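Local coordinates for Phosphoglucomutase/phosphomannomutase family protein (Burkholderia thailandensis, PDB 3UW2) that probably moves a phosphate group from one position to another on a hexose phosphate, as a metal-dependent mutase of the phosphohexose mutase family, at residues Arg51-Gly54 and Ser55-Ala59; Lys158-Asp162 and Ala163-Thr167; Tyr175-Ala178 and Asp179-Val182; Pro282-Gln285 and Leu286-Phe289; Lys307-Arg310 and Asn311-Arg314. All blocks are in the same frame, centred on the assembly; numbering follows the deposited sequence. Where two conformers were deposited one is given.

Contact 1 of 5, residues Arg51-Gly54 and Ser55-Ala59; sequences RAFG and SEVRA
Ser55 turns its hydroxyl back along helix 43-59 and gives a hydrogen bond to Arg51 O, with OG 2.8 Å from that oxygen. The torsion places OG anti to its own carbonyl carbon (chi1 -67°), beside the backbone N. Ser55 N also donates to Arg51 O, at 3.1 Å. The two donors reach the oxygen from opposite faces of its carbonyl plane, so one acceptor is gripped twice. Ser55 OG is itself bonded by Glu166 N from the loop after helix 151-161. Gly54 brings only backbone: its O accepts from Arg58 N at 3.0 Å, and Arg58 CG lies 3.2 Å from the same oxygen. On the buried side, Phe53 CE1 meets Val57 CG2 at 3.5 Å, one turn on. Both side chains also rest on Leu143 of strand 136-143. The Val57 N to Phe53 O bond is nearly straight at the hydrogen, at 170°. This is regular i to i+4 alpha-helix pairing, in a helix packed on the mixed sheet of the alpha/beta/alpha domain I.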
loop_
_atom_site.group_PDB
_atom_site.type_symbol
_atom_site.label_atom_id
_atom_site.label_comp_id
_atom_site.label_asym_id
_atom_site.label_seq_id
_atom_site.Cartn_x
_atom_site.Cartn_y
_atom_site.Cartn_z
ATOM N N ARG A 51 -13.639 -19.917 7.057
ATOM C CA ARG A 51 -14.607 -20.825 6.463
ATOM C C ARG A 51 -15.241 -20.189 5.197
ATOM O O ARG A 51 -15.377 -20.834 4.218
ATOM C CB ARG A 51 -15.664 -21.145 7.528
ATOM C CG ARG A 51 -16.618 -22.241 7.135
ATOM C CD ARG A 51 -15.998 -23.603 7.299
ATOM N NE ARG A 51 -16.913 -24.626 6.802
ATOM C CZ ARG A 51 -17.887 -25.182 7.510
ATOM N NH1 ARG A 51 -18.688 -26.122 6.974
ATOM N NH2 ARG A 51 -18.038 -24.827 8.773
ATOM N N ALA A 52 -15.646 -18.909 5.240
ATOM C CA ALA A 52 -16.241 -18.233 4.094
ATOM C C ALA A 52 -15.246 -18.138 2.916
ATOM O O ALA A 52 -15.580 -18.422 1.778
ATOM C CB ALA A 52 -16.714 -16.810 4.508
ATOM N N PHE A 53 -14.032 -17.698 3.193
ATOM C CA PHE A 53 -13.024 -17.546 2.156
ATOM C C PHE A 53 -12.630 -18.932 1.594
ATOM O O PHE A 53 -12.558 -19.108 0.369
ATOM C CB PHE A 53 -11.782 -16.816 2.725
ATOM C CG PHE A 53 -10.736 -16.486 1.687
ATOM C CD1 PHE A 53 -9.780 -17.446 1.314
ATOM C CD2 PHE A 53 -10.736 -15.261 1.044
ATOM C CE1 PHE A 53 -8.796 -17.128 0.398
ATOM C CE2 PHE A 53 -9.764 -14.943 0.071
ATOM C CZ PHE A 53 -8.792 -15.873 -0.248
ATOM N N GLY A 54 -12.425 -19.921 2.462
ATOM C CA GLY A 54 -12.086 -21.279 1.976
ATOM C C GLY A 54 -13.170 -21.864 1.061
ATOM O O GLY A 54 -12.877 -22.628 0.074
ATOM N N SER A 55 -14.419 -21.492 1.357
ATOM C CA SER A 55 -15.571 -21.916 0.570
ATOM C C SER A 55 -15.504 -21.285 -0.828
ATOM O O SER A 55 -15.832 -21.950 -1.828
ATOM C CB SER A 55 -16.883 -21.447 1.209
ATOM O OG SER A 55 -17.129 -22.082 2.451
ATOM N N GLU A 56 -15.165 -19.999 -0.901
ATOM C CA GLU A 56 -15.051 -19.346 -2.200
ATOM C C GLU A 56 -13.849 -19.945 -3.022
ATOM O O GLU A 56 -13.950 -20.161 -4.257
ATOM C CB GLU A 56 -14.981 -17.836 -2.009
ATOM C CG GLU A 56 -15.014 -17.026 -3.311
ATOM C CD GLU A 56 -16.251 -17.343 -4.182
ATOM O OE1 GLU A 56 -17.375 -17.624 -3.664
ATOM O OE2 GLU A 56 -16.084 -17.342 -5.412
ATOM N N VAL A 57 -12.729 -20.213 -2.345
ATOM C CA VAL A 57 -11.614 -20.890 -2.996
ATOM C C VAL A 57 -12.086 -22.208 -3.633
ATOM O O VAL A 57 -11.825 -22.444 -4.830
ATOM C CB VAL A 57 -10.469 -21.101 -1.994
ATOM C CG1 VAL A 57 -9.537 -22.213 -2.411
ATOM C CG2 VAL A 57 -9.731 -19.779 -1.722
ATOM N N ARG A 58 -12.826 -23.039 -2.891
ATOM C CA ARG A 58 -13.276 -24.335 -3.479
ATOM C C ARG A 58 -14.288 -24.112 -4.604
ATOM O O ARG A 58 -14.331 -24.866 -5.528
ATOM C CB ARG A 58 -13.923 -25.278 -2.461
ATOM C CG ARG A 58 -13.182 -25.520 -1.183
ATOM C CD ARG A 58 -12.637 -26.921 -1.066
ATOM N NE ARG A 58 -13.524 -27.953 -1.640
ATOM C CZ ARG A 58 -14.492 -28.625 -1.012
ATOM N NH1 ARG A 58 -14.778 -28.469 0.268
ATOM N NH2 ARG A 58 -15.147 -29.549 -1.689
ATOM N N ALA A 59 -15.106 -23.072 -4.527
ATOM C CA ALA A 59 -16.123 -22.854 -5.569
ATOM C C ALA A 59 -15.420 -22.411 -6.869
ATOM O O ALA A 59 -15.976 -22.552 -7.945
ATOM C CB ALA A 59 -17.122 -21.802 -5.110
#

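Contact 2 of 5, residues Lys158-Asp162 and Ala163-Thr167; sequences KRIVD and ARFET
Arg159 has CG anti to its carbonyl carbon (chi1 -73°) and runs extended to NE, while Arg164 has CG anti to its backbone N and bends at chi3 (71°). The two chains thereby bring their guanidinium groups together as a stack, the planes tilted 28°. The centres are 3.8 Å apart. Arg164 NH2 sits over the centre of the Arg159 group, 3.5 Å from Arg159 CZ. Two like charges meet here, and their repulsion is probably eased by the salt bridge from Arg159 NH2 to Glu56 of helix 43-59. Arg159 NH1 also donates to Arg164 O at 2.8 Å, and that oxygen lies close to the guanidinium plane. The backbone beneath is a Schellman motif that closes helix 151-161. Ala163 takes positive phi, and Arg164 N returns to Arg159 O at 2.8 Å. Ala163 N donates to Ile160 O from well above its carbonyl plane. The Phe165 ring then folds back over the last turn, with Arg159 O over one face and CE1 4.2 Å from Ile160 CG1. Water joins the polar ends: one molecule links Arg159 NH1 to Glu166 OE2, and another receives Arg164 NE and donates to Asp162 OD2.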
loop_
_atom_site.group_PDB
_atom_site.type_symbol
_atom_site.label_atom_id
_atom_site.label_comp_id
_atom_site.label_asym_id
_atom_site.label_seq_id
_atom_site.Cartn_x
_atom_site.Cartn_y
_atom_site.Cartn_z
ATOM N N LYS A 158 -21.886 -12.199 3.566
ATOM C CA LYS A 158 -23.141 -12.898 3.192
ATOM C C LYS A 158 -23.108 -14.455 3.373
ATOM O O LYS A 158 -24.082 -15.032 3.936
ATOM C CB LYS A 158 -23.677 -12.439 1.794
ATOM N N ARG A 159 -22.013 -15.131 2.985
ATOM C CA ARG A 159 -21.861 -16.579 3.317
ATOM C C ARG A 159 -21.967 -16.842 4.817
ATOM O O ARG A 159 -22.530 -17.858 5.213
ATOM C CB ARG A 159 -20.490 -17.151 2.889
ATOM C CG ARG A 159 -20.284 -17.368 1.377
ATOM C CD ARG A 159 -18.943 -18.055 1.130
ATOM N NE ARG A 159 -18.782 -18.442 -0.290
ATOM C CZ ARG A 159 -19.259 -19.567 -0.832
ATOM N NH1 ARG A 159 -19.990 -20.417 -0.103
ATOM N NH2 ARG A 159 -19.058 -19.821 -2.122
ATOM N N ILE A 160 -21.423 -15.936 5.638
ATOM C CA ILE A 160 -21.454 -16.096 7.101
ATOM C C ILE A 160 -22.851 -15.951 7.693
ATOM O O ILE A 160 -23.310 -16.816 8.435
ATOM C CB ILE A 160 -20.403 -15.200 7.812
ATOM C CG1 ILE A 160 -18.971 -15.588 7.276
ATOM C CG2 ILE A 160 -20.557 -15.390 9.356
ATOM C CD1 ILE A 160 -17.873 -14.556 7.540
ATOM N N VAL A 161 -23.525 -14.848 7.360
ATOM C CA VAL A 161 -24.949 -14.607 7.698
ATOM C C VAL A 161 -25.819 -15.796 7.280
ATOM O O VAL A 161 -26.725 -16.229 7.998
ATOM C CB VAL A 161 -25.442 -13.354 6.925
ATOM C CG1 VAL A 161 -26.922 -13.049 7.182
ATOM C CG2 VAL A 161 -24.563 -12.168 7.276
ATOM N N ASP A 162 -25.536 -16.302 6.065
ATOM C CA ASP A 162 -26.298 -17.375 5.463
ATOM C C ASP A 162 -25.839 -18.750 5.872
ATOM O O ASP A 162 -26.473 -19.706 5.464
ATOM C CB ASP A 162 -26.124 -17.365 3.959
ATOM C CG ASP A 162 -26.825 -16.223 3.295
ATOM O OD1 ASP A 162 -27.618 -15.515 3.953
ATOM O OD2 ASP A 162 -26.553 -16.011 2.100
ATOM N N ALA A 163 -24.737 -18.870 6.621
ATOM C CA ALA A 163 -24.102 -20.195 6.878
ATOM C C ALA A 163 -23.961 -21.039 5.585
ATOM O O ALA A 163 -24.122 -22.265 5.572
ATOM C CB ALA A 163 -24.867 -20.982 7.953
ATOM N N ARG A 164 -23.622 -20.371 4.499
ATOM C CA ARG A 164 -23.475 -21.048 3.200
ATOM C C ARG A 164 -21.991 -21.376 3.000
ATOM O O ARG A 164 -21.205 -20.560 2.449
ATOM C CB ARG A 164 -23.980 -20.146 2.084
ATOM C CG ARG A 164 -24.075 -20.812 0.726
ATOM C CD ARG A 164 -24.693 -19.841 -0.281
ATOM N NE ARG A 164 -23.800 -18.725 -0.637
ATOM C CZ ARG A 164 -22.874 -18.796 -1.602
ATOM N NH1 ARG A 164 -22.728 -19.926 -2.311
ATOM N NH2 ARG A 164 -22.100 -17.749 -1.875
ATOM N N PHE A 165 -21.622 -22.588 3.397
ATOM C CA PHE A 165 -20.216 -22.988 3.462
ATOM C C PHE A 165 -19.989 -24.333 2.801
ATOM O O PHE A 165 -20.875 -25.222 2.858
ATOM C CB PHE A 165 -19.737 -23.180 4.919
ATOM C CG PHE A 165 -19.811 -21.960 5.799
ATOM C CD1 PHE A 165 -19.207 -20.756 5.418
ATOM C CD2 PHE A 165 -20.429 -22.041 7.069
ATOM C CE1 PHE A 165 -19.282 -19.642 6.247
ATOM C CE2 PHE A 165 -20.446 -20.944 7.923
ATOM C CZ PHE A 165 -19.850 -19.748 7.519
ATOM N N GLU A 166 -18.793 -24.502 2.219
ATOM C CA GLU A 166 -18.296 -25.813 1.897
ATOM C C GLU A 166 -17.770 -26.489 3.171
ATOM O O GLU A 166 -17.525 -25.812 4.209
ATOM C CB GLU A 166 -17.218 -25.730 0.817
ATOM C CG GLU A 166 -17.692 -25.008 -0.426
ATOM C CD GLU A 166 -18.709 -25.819 -1.217
ATOM O OE1 GLU A 166 -18.701 -27.079 -1.149
ATOM O OE2 GLU A 166 -19.564 -25.185 -1.880
ATOM N N THR A 167 -17.571 -27.805 3.067
ATOM C CA THR A 167 -17.182 -28.669 4.179
ATOM C C THR A 167 -16.054 -29.611 3.723
ATOM O O THR A 167 -16.063 -30.143 2.611
ATOM C CB THR A 167 -18.391 -29.497 4.645
ATOM O OG1 THR A 167 -19.333 -28.609 5.272
ATOM C CG2 THR A 167 -17.964 -30.572 5.662
HETATM O O HOH W 1 -20.599 -22.693 -1.566
HETATM O O HOH W 2 -20.378 -20.881 -4.077
HETATM O O HOH W 3 -24.152 -16.589 0.694
#

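Contact 3 of 5, residues Tyr175-Ala178 and Asp179-Val182; sequences YDVA and DQYV
Tyr175 and Gln180 cross at about a right angle, just where the chain enters helix 178-186. The entry carries an N-terminal capping bond: Asp176 OD1 accepts from Ala178 N at 3.0 Å, and it is met from above the carboxylate plane. Strand 172-174 ends just before Tyr175, and the cap starts the helix a few residues later. Tyr175 has CG anti to its backbone N (chi1 -177°), and Gln180 is extended beyond CG. Their ends therefore meet beside the turn. Gln180 OE1 lies at the ring edge and in the ring plane, while the amide plane is turned 72° from the ring. Ala113 N and Pro111 O are weak further partners of the Tyr175 hydroxyl and of Gln180 NE2. Tyr181 CB stays 3.5 Å from Val177 O, but its ring leads away, to an edge-to-face contact with Phe106 and a hydrogen bond from the hydroxyl end to Asp363. Val182 N donates to Ala178 O at 2.9 Å. Asp179 forms a salt bridge with Arg212 of helix 206-216. A water takes Gln180 N and donates to Asp176 O, bridging the first turn. The modelled separation of Tyr175 OH and Gln180 OE1, 2.4 Å, is very short for this hydrogen bond, and the exact length is doubtful.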
loop_
_atom_site.group_PDB
_atom_site.type_symbol
_atom_site.label_atom_id
_atom_site.label_comp_id
_atom_site.label_asym_id
_atom_site.label_seq_id
_atom_site.Cartn_x
_atom_site.Cartn_y
_atom_site.Cartn_z
ATOM N N TYR A 175 5.606 -23.354 6.924
ATOM C CA TYR A 175 6.640 -23.236 5.927
ATOM C C TYR A 175 7.316 -21.885 6.040
ATOM O O TYR A 175 6.644 -20.841 6.048
ATOM C CB TYR A 175 6.068 -23.409 4.496
ATOM C CG TYR A 175 7.147 -23.348 3.448
ATOM C CD1 TYR A 175 8.070 -24.412 3.297
ATOM C CD2 TYR A 175 7.307 -22.200 2.640
ATOM C CE1 TYR A 175 9.089 -24.340 2.340
ATOM C CE2 TYR A 175 8.312 -22.121 1.675
ATOM C CZ TYR A 175 9.206 -23.192 1.526
ATOM O OH TYR A 175 10.209 -23.126 0.582
ATOM N N ASP A 176 8.645 -21.897 6.145
ATOM C CA ASP A 176 9.338 -20.622 6.212
ATOM C C ASP A 176 9.817 -20.242 4.809
ATOM O O ASP A 176 10.678 -20.874 4.236
ATOM C CB ASP A 176 10.474 -20.639 7.270
ATOM C CG ASP A 176 11.137 -19.240 7.485
ATOM O OD1 ASP A 176 10.832 -18.235 6.845
ATOM O OD2 ASP A 176 12.009 -19.163 8.330
ATOM N N VAL A 177 9.268 -19.161 4.304
ATOM C CA VAL A 177 9.520 -18.646 2.942
ATOM C C VAL A 177 10.544 -17.445 2.936
ATOM O O VAL A 177 10.909 -16.894 1.865
ATOM C CB VAL A 177 8.168 -18.204 2.329
ATOM C CG1 VAL A 177 7.791 -16.815 2.813
ATOM C CG2 VAL A 177 8.246 -18.193 0.808
ATOM N N ALA A 178 11.081 -17.104 4.106
ATOM C CA ALA A 178 12.000 -15.946 4.193
ATOM C C ALA A 178 13.286 -16.085 3.376
ATOM O O ALA A 178 13.711 -15.140 2.705
ATOM C CB ALA A 178 12.334 -15.652 5.665
ATOM N N ASP A 179 13.909 -17.249 3.432
ATOM C CA ASP A 179 15.154 -17.458 2.714
ATOM C C ASP A 179 14.899 -17.347 1.208
ATOM O O ASP A 179 15.706 -16.722 0.524
ATOM C CB ASP A 179 15.732 -18.860 2.963
ATOM C CG ASP A 179 16.307 -19.022 4.353
ATOM O OD1 ASP A 179 16.429 -18.039 5.115
ATOM O OD2 ASP A 179 16.630 -20.176 4.684
ATOM N N GLN A 180 13.832 -17.987 0.690
ATOM C CA GLN A 180 13.521 -17.848 -0.754
ATOM C C GLN A 180 13.310 -16.360 -1.095
ATOM O O GLN A 180 13.747 -15.870 -2.119
ATOM C CB GLN A 180 12.229 -18.531 -1.163
ATOM C CG GLN A 180 12.326 -20.006 -1.323
ATOM C CD GLN A 180 11.005 -20.598 -1.721
ATOM O OE1 GLN A 180 10.405 -21.377 -0.977
ATOM N NE2 GLN A 180 10.557 -20.266 -2.913
ATOM N N TYR A 181 12.597 -15.667 -0.242
ATOM C CA TYR A 181 12.334 -14.227 -0.520
ATOM C C TYR A 181 13.639 -13.390 -0.600
ATOM O O TYR A 181 13.926 -12.685 -1.583
ATOM C CB TYR A 181 11.451 -13.719 0.570
ATOM C CG TYR A 181 11.069 -12.230 0.448
ATOM C CD1 TYR A 181 10.047 -11.808 -0.409
ATOM C CD2 TYR A 181 11.693 -11.294 1.247
ATOM C CE1 TYR A 181 9.699 -10.413 -0.462
ATOM C CE2 TYR A 181 11.385 -9.948 1.193
ATOM C CZ TYR A 181 10.362 -9.510 0.338
ATOM O OH TYR A 181 10.020 -8.136 0.318
ATOM N N VAL A 182 14.433 -13.452 0.455
ATOM C CA VAL A 182 15.680 -12.698 0.490
ATOM C C VAL A 182 16.570 -13.072 -0.686
ATOM O O VAL A 182 17.092 -12.176 -1.369
ATOM C CB VAL A 182 16.437 -12.880 1.828
ATOM C CG1 VAL A 182 17.788 -12.130 1.801
ATOM C CG2 VAL A 182 15.536 -12.370 2.993
HETATM O O HOH W 4 12.669 -20.361 2.155
HETATM O O HOH W 5 14.348 -17.582 7.816
#

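Contact 4 of 5, residues Pro282-Gln285 and Leu286-Phe289; sequences PDRQ and LMLF. With EDO (1,2-ethanediol), chain G.
Phe289 sets its ring against the preceding turn, and CD2 comes to 3.1 Å from Gln285 O. This is the tight part. CG of Phe289 is anti to the carbonyl carbon (chi1 -70°), which lays the ring beside that oxygen. Phe289 N donates to the same Gln285 O at 3.1 Å, in the carbonyl plane. Leu286 N to Pro282 O, at 3.0 Å, closes the first turn of the helix. Between them the bonds slacken: Met287 N to Asp283 O and Leu288 N to Arg284 O are both weak, at 3.4 Å. Met287 bends at chi3 and lays CE 3.9 Å from Arg284 CG, and the two chains pass at a slant. Arg284 then carries its guanidinium off to Leu388 O and Pro389 O. A small solvent molecule is bound on the side of Asp283: OD2 accepts from Thr309 N and, at 2.7 Å, from O1 of a 1,2-ethanediol, which probably comes from the crystallisation liquor and also bonds Arg454. Helix 282-296 thus lies between neighbours in domain III: Met287 packs on helix 311-318, Leu288 and Phe289 on helix 364-375, and Leu286 on strand 344-346.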
loop_
_atom_site.group_PDB
_atom_site.type_symbol
_atom_site.label_atom_id
_atom_site.label_comp_id
_atom_site.label_asym_id
_atom_site.label_seq_id
_atom_site.Cartn_x
_atom_site.Cartn_y
_atom_site.Cartn_z
ATOM N N PRO A 282 5.491 9.667 -2.240
ATOM C CA PRO A 282 5.623 8.580 -3.222
ATOM C C PRO A 282 5.344 9.022 -4.662
ATOM O O PRO A 282 5.811 8.353 -5.541
ATOM C CB PRO A 282 4.588 7.544 -2.757
ATOM C CG PRO A 282 4.512 7.799 -1.257
ATOM C CD PRO A 282 4.713 9.267 -1.048
ATOM N N ASP A 283 4.626 10.127 -4.940
ATOM C CA ASP A 283 4.550 10.470 -6.348
ATOM C C ASP A 283 5.953 10.870 -6.896
ATOM O O ASP A 283 6.208 10.673 -8.117
ATOM C CB ASP A 283 3.481 11.535 -6.667
ATOM C CG ASP A 283 3.586 12.751 -5.806
ATOM O OD1 ASP A 283 4.444 12.788 -4.861
ATOM O OD2 ASP A 283 2.783 13.690 -6.090
ATOM N N ARG A 284 6.834 11.451 -6.031
ATOM C CA ARG A 284 8.210 11.778 -6.506
ATOM C C ARG A 284 9.079 10.550 -6.638
ATOM O O ARG A 284 9.826 10.398 -7.607
ATOM C CB ARG A 284 8.885 12.830 -5.645
ATOM C CG ARG A 284 8.212 14.187 -5.824
ATOM C CD ARG A 284 8.761 15.100 -4.766
ATOM N NE ARG A 284 9.936 15.804 -5.230
ATOM C CZ ARG A 284 10.852 16.283 -4.401
ATOM N NH1 ARG A 284 10.760 16.058 -3.089
ATOM N NH2 ARG A 284 11.877 16.968 -4.868
ATOM N N GLN A 285 8.965 9.654 -5.665
ATOM C CA GLN A 285 9.596 8.335 -5.782
ATOM C C GLN A 285 9.269 7.626 -7.117
ATOM O O GLN A 285 10.143 6.996 -7.715
ATOM C CB GLN A 285 9.157 7.442 -4.635
ATOM C CG GLN A 285 9.618 7.904 -3.216
ATOM C CD GLN A 285 9.130 6.891 -2.164
ATOM O OE1 GLN A 285 9.290 5.641 -2.330
ATOM N NE2 GLN A 285 8.460 7.390 -1.133
ATOM N N LEU A 286 8.003 7.592 -7.472
ATOM C CA LEU A 286 7.550 6.949 -8.713
ATOM C C LEU A 286 8.206 7.574 -9.948
ATOM O O LEU A 286 8.509 6.852 -10.896
ATOM C CB LEU A 286 6.016 6.991 -8.853
ATOM C CG LEU A 286 5.429 6.119 -9.971
ATOM C CD1 LEU A 286 5.671 4.655 -9.630
ATOM C CD2 LEU A 286 3.942 6.379 -10.104
ATOM N N MET A 287 8.419 8.906 -9.954
ATOM C CA MET A 287 9.179 9.502 -11.083
ATOM C C MET A 287 10.561 8.839 -11.240
ATOM O O MET A 287 11.001 8.527 -12.347
ATOM C CB MET A 287 9.249 11.025 -10.962
ATOM C CG MET A 287 7.869 11.642 -11.250
ATOM S SD MET A 287 7.676 13.440 -11.359
ATOM C CE MET A 287 7.661 13.978 -9.648
ATOM N N LEU A 288 11.224 8.557 -10.111
ATOM C CA LEU A 288 12.593 8.100 -10.180
ATOM C C LEU A 288 12.593 6.642 -10.666
ATOM O O LEU A 288 13.454 6.193 -11.473
ATOM C CB LEU A 288 13.243 8.250 -8.765
ATOM C CG LEU A 288 14.719 7.910 -8.584
ATOM C CD1 LEU A 288 15.618 9.050 -9.129
ATOM C CD2 LEU A 288 15.086 7.602 -7.104
ATOM N N PHE A 289 11.628 5.887 -10.159
ATOM C CA PHE A 289 11.485 4.497 -10.618
ATOM C C PHE A 289 11.075 4.407 -12.120
ATOM O O PHE A 289 11.561 3.572 -12.866
ATOM C CB PHE A 289 10.406 3.823 -9.738
ATOM C CG PHE A 289 10.861 3.597 -8.329
ATOM C CD1 PHE A 289 12.088 2.920 -8.088
ATOM C CD2 PHE A 289 10.022 3.918 -7.251
ATOM C CE1 PHE A 289 12.528 2.693 -6.782
ATOM C CE2 PHE A 289 10.460 3.683 -5.928
ATOM C CZ PHE A 289 11.720 3.067 -5.716
HETATM C C1 EDO G . 0.126 15.580 -5.016
HETATM O O1 EDO G . 1.530 15.671 -4.745
HETATM C C2 EDO G . -0.634 16.633 -4.206
HETATM O O2 EDO G . -0.487 16.225 -2.848
#

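Contact 5 of 5, residues Lys307-Arg310 and Asn311-Arg314; sequences KCTR and NLAR
Thr309 and Asn311 meet through a backbone-to-side-chain hydrogen bond. Asn311 N donates to Thr309 OG1 at 2.9 Å, and the N-H points almost straight at the oxygen (163°). Thr309 OG1 is anti to its backbone N (chi1 179°), beside the carbonyl carbon, and from there it reaches forward to the turn that leads into the helix. The same hydroxyl is hydrogen-bonded to Glu456 OE2, whose other oxygen takes Arg310 N. Among backbone bonds, Leu312 N donates to Thr309 O at 3.2 Å, from well above the carbonyl plane. Water completes the first turn. One molecule donates to Thr309 O and, weakly, to Arg310 O, and it accepts from Ala313 N. A second links Arg310 O to Arg314 N, where the direct gap is 4.5 Å. A third accepts from Asn311 ND2 at 2.7 Å and donates to Thr309 OG1. Apolar contact lies on the buried side. Leu312 CD1 touches Cys308 CB at 3.7 Å, and Leu312 CG is 4.2 Å from Thr309 CG2. Leu312 also packs on Tyr304 of strand 301-305 and on Met287 of helix 282-296. The arrangement is a threonine capping bond at the N-terminal end of helix 311-318, at the turn from strand to helix in the alpha/beta/alpha domain III.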
loop_
_atom_site.group_PDB
_atom_site.type_symbol
_atom_site.label_atom_id
_atom_site.label_comp_id
_atom_site.label_asym_id
_atom_site.label_seq_id
_atom_site.Cartn_x
_atom_site.Cartn_y
_atom_site.Cartn_z
ATOM N N LYS A 307 -4.500 11.329 -6.954
ATOM C CA LYS A 307 -3.859 12.204 -5.946
ATOM C C LYS A 307 -2.417 12.654 -6.279
ATOM O O LYS A 307 -1.839 13.405 -5.510
ATOM C CB LYS A 307 -3.797 11.488 -4.595
ATOM C CG LYS A 307 -5.177 11.304 -3.951
ATOM C CD LYS A 307 -5.130 10.443 -2.681
ATOM C CE LYS A 307 -6.530 10.417 -2.048
ATOM N NZ LYS A 307 -6.543 9.821 -0.679
ATOM N N CYS A 308 -1.807 12.133 -7.366
ATOM C CA CYS A 308 -0.373 12.304 -7.617
ATOM C C CYS A 308 -0.099 13.659 -8.277
ATOM O O CYS A 308 -0.971 14.186 -8.911
ATOM C CB CYS A 308 0.169 11.191 -8.489
ATOM S SG CYS A 308 0.402 9.655 -7.545
ATOM N N THR A 309 1.120 14.175 -8.139
ATOM C CA THR A 309 1.540 15.454 -8.775
ATOM C C THR A 309 1.185 15.579 -10.267
ATOM O O THR A 309 1.275 14.613 -11.017
ATOM C CB THR A 309 3.069 15.705 -8.616
ATOM O OG1 THR A 309 3.410 16.924 -9.262
ATOM C CG2 THR A 309 3.879 14.640 -9.211
ATOM N N ARG A 310 0.747 16.775 -10.660
ATOM C CA ARG A 310 0.614 17.180 -12.077
ATOM C C ARG A 310 1.943 16.815 -12.820
ATOM O O ARG A 310 1.935 16.470 -13.999
ATOM C CB ARG A 310 0.241 18.690 -12.164
ATOM C CG ARG A 310 -0.406 19.107 -13.507
ATOM C CD ARG A 310 -0.996 20.533 -13.615
ATOM N NE ARG A 310 -0.098 21.504 -14.260
ATOM C CZ ARG A 310 1.105 21.866 -13.786
ATOM N NH1 ARG A 310 1.850 22.773 -14.434
ATOM N NH2 ARG A 310 1.580 21.329 -12.662
ATOM N N ASN A 311 3.070 16.823 -12.116
ATOM C CA ASN A 311 4.388 16.614 -12.780
ATOM C C ASN A 311 4.630 15.231 -13.358
ATOM O O ASN A 311 5.479 15.048 -14.213
ATOM C CB ASN A 311 5.545 16.954 -11.817
ATOM C CG ASN A 311 5.608 18.420 -11.486
ATOM O OD1 ASN A 311 5.335 19.270 -12.335
ATOM N ND2 ASN A 311 6.006 18.730 -10.254
ATOM N N LEU A 312 3.904 14.240 -12.881
ATOM C CA LEU A 312 4.123 12.894 -13.383
ATOM C C LEU A 312 3.829 12.666 -14.878
ATOM O O LEU A 312 4.608 12.004 -15.567
ATOM C CB LEU A 312 3.332 11.867 -12.505
ATOM C CG LEU A 312 4.144 11.109 -11.469
ATOM C CD1 LEU A 312 3.271 10.509 -10.343
ATOM C CD2 LEU A 312 4.873 9.977 -12.205
ATOM N N ALA A 313 2.715 13.181 -15.366
ATOM C CA ALA A 313 2.347 12.986 -16.775
ATOM C C ALA A 313 3.509 13.400 -17.701
ATOM O O ALA A 313 3.930 12.618 -18.569
ATOM C CB ALA A 313 1.085 13.790 -17.128
ATOM N N ARG A 314 3.987 14.643 -17.522
ATOM C CA ARG A 314 5.035 15.210 -18.362
ATOM C C ARG A 314 6.358 14.426 -18.193
ATOM O O ARG A 314 7.033 14.044 -19.172
ATOM C CB ARG A 314 5.248 16.685 -18.001
ATOM C CG ARG A 314 6.364 17.321 -18.835
ATOM C CD ARG A 314 6.736 18.739 -18.370
ATOM N NE ARG A 314 5.819 19.651 -19.033
ATOM C CZ ARG A 314 5.862 19.965 -20.336
ATOM N NH1 ARG A 314 6.808 19.471 -21.128
ATOM N NH2 ARG A 314 4.965 20.791 -20.856
HETATM O O HOH W 6 0.353 14.004 -13.615
HETATM O O HOH W 7 6.488 16.893 -8.320
HETATM O O HOH W 8 2.597 17.066 -16.537
#

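How the contacts relate
All five contacts are local and follow one another along the chain; none nests or crosses. Contact 1 lies within helix 43-59. Contact 2 closes the end of helix 151-161, and its loop lies on helix 43-59, so it touches contact 1. Both belong to domain I. Contact 3 opens helix 178-186 after strand 172-174, about 17 Å from contact 1 at the nearest atoms. Contacts 4 and 5 lie in domain III. Contact 4 is the first part of helix 282-296, and contact 5 starts helix 311-318. The two touch, because these helices pack together. Contacts 1 and 4 have centres about 38 Å apart, on opposite sides of the chain's centre.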